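Local coordinates for putative secreted cellulose-binding protein (Streptomyces coelicolor, PDB 4OY6) that probably cleaves cellulose oxidatively as a copper-dependent lytic polysaccharide monooxygenase of family AA10, at residues Q127-G132 with R161-T166. Numbering follows the deposited sequence.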
loop_
_atom_site.group_PDB
_atom_site.type_symbol
_atom_site.label_atom_id
_atom_site.label_comp_id
_atom_site.label_asym_id
_atom_site.label_seq_id
_atom_site.Cartn_x
_atom_site.Cartn_y
_atom_site.Cartn_z
ATOM N N GLN A 127 7.510 10.163 10.504
ATOM C CA GLN A 127 7.511 11.099 9.389
ATOM C C GLN A 127 6.450 10.734 8.358
ATOM O O GLN A 127 6.256 9.552 8.046
ATOM C CB GLN A 127 8.861 11.063 8.690
ATOM C CG GLN A 127 10.034 11.449 9.576
ATOM C CD GLN A 127 11.325 11.456 8.794
ATOM O OE1 GLN A 127 12.051 10.479 8.775
ATOM N NE2 GLN A 127 11.582 12.549 8.080
ATOM N N ALA A 128 5.775 11.761 7.832
ATOM C CA ALA A 128 4.799 11.564 6.765
ATOM C C ALA A 128 5.505 11.150 5.469
ATOM O O ALA A 128 6.601 11.640 5.154
ATOM C CB ALA A 128 4.038 12.853 6.527
ATOM N N LEU A 129 4.898 10.234 4.729
ATOM C CA LEU A 129 5.427 9.849 3.428
ATOM C C LEU A 129 5.289 10.994 2.418
ATOM O O LEU A 129 4.245 11.636 2.323
ATOM C CB LEU A 129 4.697 8.642 2.879
ATOM C CG LEU A 129 5.320 7.287 3.059
ATOM C CD1 LEU A 129 4.994 6.870 4.482
ATOM C CD2 LEU A 129 4.739 6.343 1.995
ATOM N N THR A 130 6.361 11.202 1.665
ATOM C CA THR A 130 6.409 12.174 0.575
ATOM C C THR A 130 7.064 11.488 -0.618
ATOM O O THR A 130 7.799 10.520 -0.464
ATOM C CB THR A 130 7.221 13.425 0.937
ATOM O OG1 THR A 130 8.602 13.061 1.013
ATOM C CG2 THR A 130 6.719 14.034 2.261
ATOM N N TRP A 131 6.825 12.035 -1.801
ATOM C CA TRP A 131 7.448 11.503 -3.004
ATOM C C TRP A 131 8.975 11.618 -2.936
ATOM O O TRP A 131 9.695 10.747 -3.426
ATOM C CB TRP A 131 6.913 12.208 -4.236
ATOM C CG TRP A 131 5.500 11.832 -4.574
ATOM C CD1 TRP A 131 4.356 12.530 -4.267
ATOM C CD2 TRP A 131 5.069 10.669 -5.290
ATOM N NE1 TRP A 131 3.260 11.884 -4.759
ATOM C CE2 TRP A 131 3.665 10.739 -5.393
ATOM C CE3 TRP A 131 5.727 9.592 -5.877
ATOM C CZ2 TRP A 131 2.919 9.770 -6.071
ATOM C CZ3 TRP A 131 4.973 8.614 -6.535
ATOM C CH2 TRP A 131 3.595 8.721 -6.630
ATOM N N GLY A 132 9.458 12.683 -2.318
ATOM C CA GLY A 132 10.890 12.908 -2.216
ATOM C C GLY A 132 11.624 11.931 -1.323
ATOM O O GLY A 132 12.845 11.809 -1.414
ATOM N N ARG A 161 12.893 -0.632 9.237
ATOM C CA ARG A 161 11.530 -0.269 8.874
ATOM C C ARG A 161 11.484 0.621 7.626
ATOM O O ARG A 161 12.096 1.687 7.577
ATOM C CB ARG A 161 10.877 0.462 10.041
ATOM C CG ARG A 161 9.485 0.996 9.718
ATOM C CD ARG A 161 8.873 1.789 10.849
ATOM N NE ARG A 161 8.292 0.972 11.897
ATOM C CZ ARG A 161 7.062 0.492 11.865
ATOM N NH1 ARG A 161 6.272 0.711 10.824
ATOM N NH2 ARG A 161 6.616 -0.200 12.916
ATOM N N HIS A 162 10.683 0.180 6.659
ATOM C CA HIS A 162 10.417 0.937 5.433
ATOM C C HIS A 162 8.949 0.845 5.046
ATOM O O HIS A 162 8.193 0.066 5.622
ATOM C CB HIS A 162 11.276 0.423 4.247
ATOM C CG HIS A 162 12.740 0.693 4.403
ATOM N ND1 HIS A 162 13.397 1.655 3.671
ATOM C CD2 HIS A 162 13.656 0.161 5.239
ATOM C CE1 HIS A 162 14.660 1.705 4.066
ATOM N NE2 HIS A 162 14.838 0.806 5.018
ATOM N N VAL A 163 8.568 1.643 4.062
ATOM C CA VAL A 163 7.293 1.466 3.366
ATOM C C VAL A 163 7.605 1.171 1.912
ATOM O O VAL A 163 8.424 1.873 1.288
ATOM C CB VAL A 163 6.377 2.713 3.464
ATOM C CG1 VAL A 163 4.988 2.406 2.924
ATOM C CG2 VAL A 163 6.284 3.227 4.880
ATOM N N VAL A 164 6.954 0.136 1.388
ATOM C CA VAL A 164 6.933 -0.170 -0.033
ATOM C C VAL A 164 5.684 0.511 -0.601
ATOM O O VAL A 164 4.609 0.427 -0.018
ATOM C CB VAL A 164 6.895 -1.676 -0.298
ATOM C CG1 VAL A 164 6.775 -1.972 -1.777
ATOM C CG2 VAL A 164 8.093 -2.374 0.304
ATOM N N TYR A 165 5.849 1.217 -1.719
ATOM C CA TYR A 165 4.734 1.866 -2.391
ATOM C C TYR A 165 4.614 1.258 -3.779
ATOM O O TYR A 165 5.497 1.425 -4.609
ATOM C CB TYR A 165 4.949 3.363 -2.476
ATOM C CG TYR A 165 3.738 4.203 -2.822
ATOM C CD1 TYR A 165 2.547 4.071 -2.122
ATOM C CD2 TYR A 165 3.792 5.227 -3.778
ATOM C CE1 TYR A 165 1.468 4.917 -2.349
ATOM C CE2 TYR A 165 2.729 6.069 -4.010
ATOM C CZ TYR A 165 1.566 5.912 -3.278
ATOM O OH TYR A 165 0.544 6.806 -3.499
ATOM N N THR A 166 3.519 0.538 -3.991
ATOM C CA THR A 166 3.254 -0.129 -5.238
ATOM C C THR A 166 2.123 0.585 -5.959
ATOM O O THR A 166 1.058 0.812 -5.393
ATOM C CB THR A 166 2.843 -1.602 -4.997
ATOM O OG1 THR A 166 3.894 -2.303 -4.339
ATOM C CG2 THR A 166 2.509 -2.299 -6.290
#
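Leu129 and Val163 meet through their methyl groups where a connecting loop of the AA10 immunoglobulin-like beta-sandwich folds over one of its sheets. Segment 127-132 lies in the loop between strands 110-118 and 134-139, and the strand it faces, 161-166, alternates its side chains: Val163 and Tyr165 point toward the loop, while Val164 points away and packs on strand 110-118. Leu129 is a buried apolar residue of this segment, and its forked end suits a branched partner, since each methyl finds one of its own. CD1 lies 3.9 Å from Val163 CG2, and CD2 lies 4.1 Å from Val163 CG1. The backbone of Leu129 is meanwhile hydrogen-bonded to that of Gly67, which ties the loop to another part of the same chain.

Two residues along each segment, aliphatic contact gives way to aromatic. Tyr165 turns its edge toward the face of the six-membered ring of Trp131 in an offset edge-to-face pair, with centroids 5.7 Å apart and planes inclined at 76°. Having CG anti to the backbone N (chi1 -165°) sends the tyrosine ring out from the sheet to meet the indole. The polar atoms of both rings have partners: the buried Tyr165 has its OH hydrogen-bonded to Leu69 O, and the partly exposed Trp131 has its NE1 hydrogen-bonded to Val64 O. These bonds help to hold the orientation of both rings, and the indole also touches Phe60 and Glu61 of helix 60-63. The closest approach of the pair is where Trp131 CH2 lies in the plane of the tyrosine ring, 3.8 Å from Tyr165 CE2.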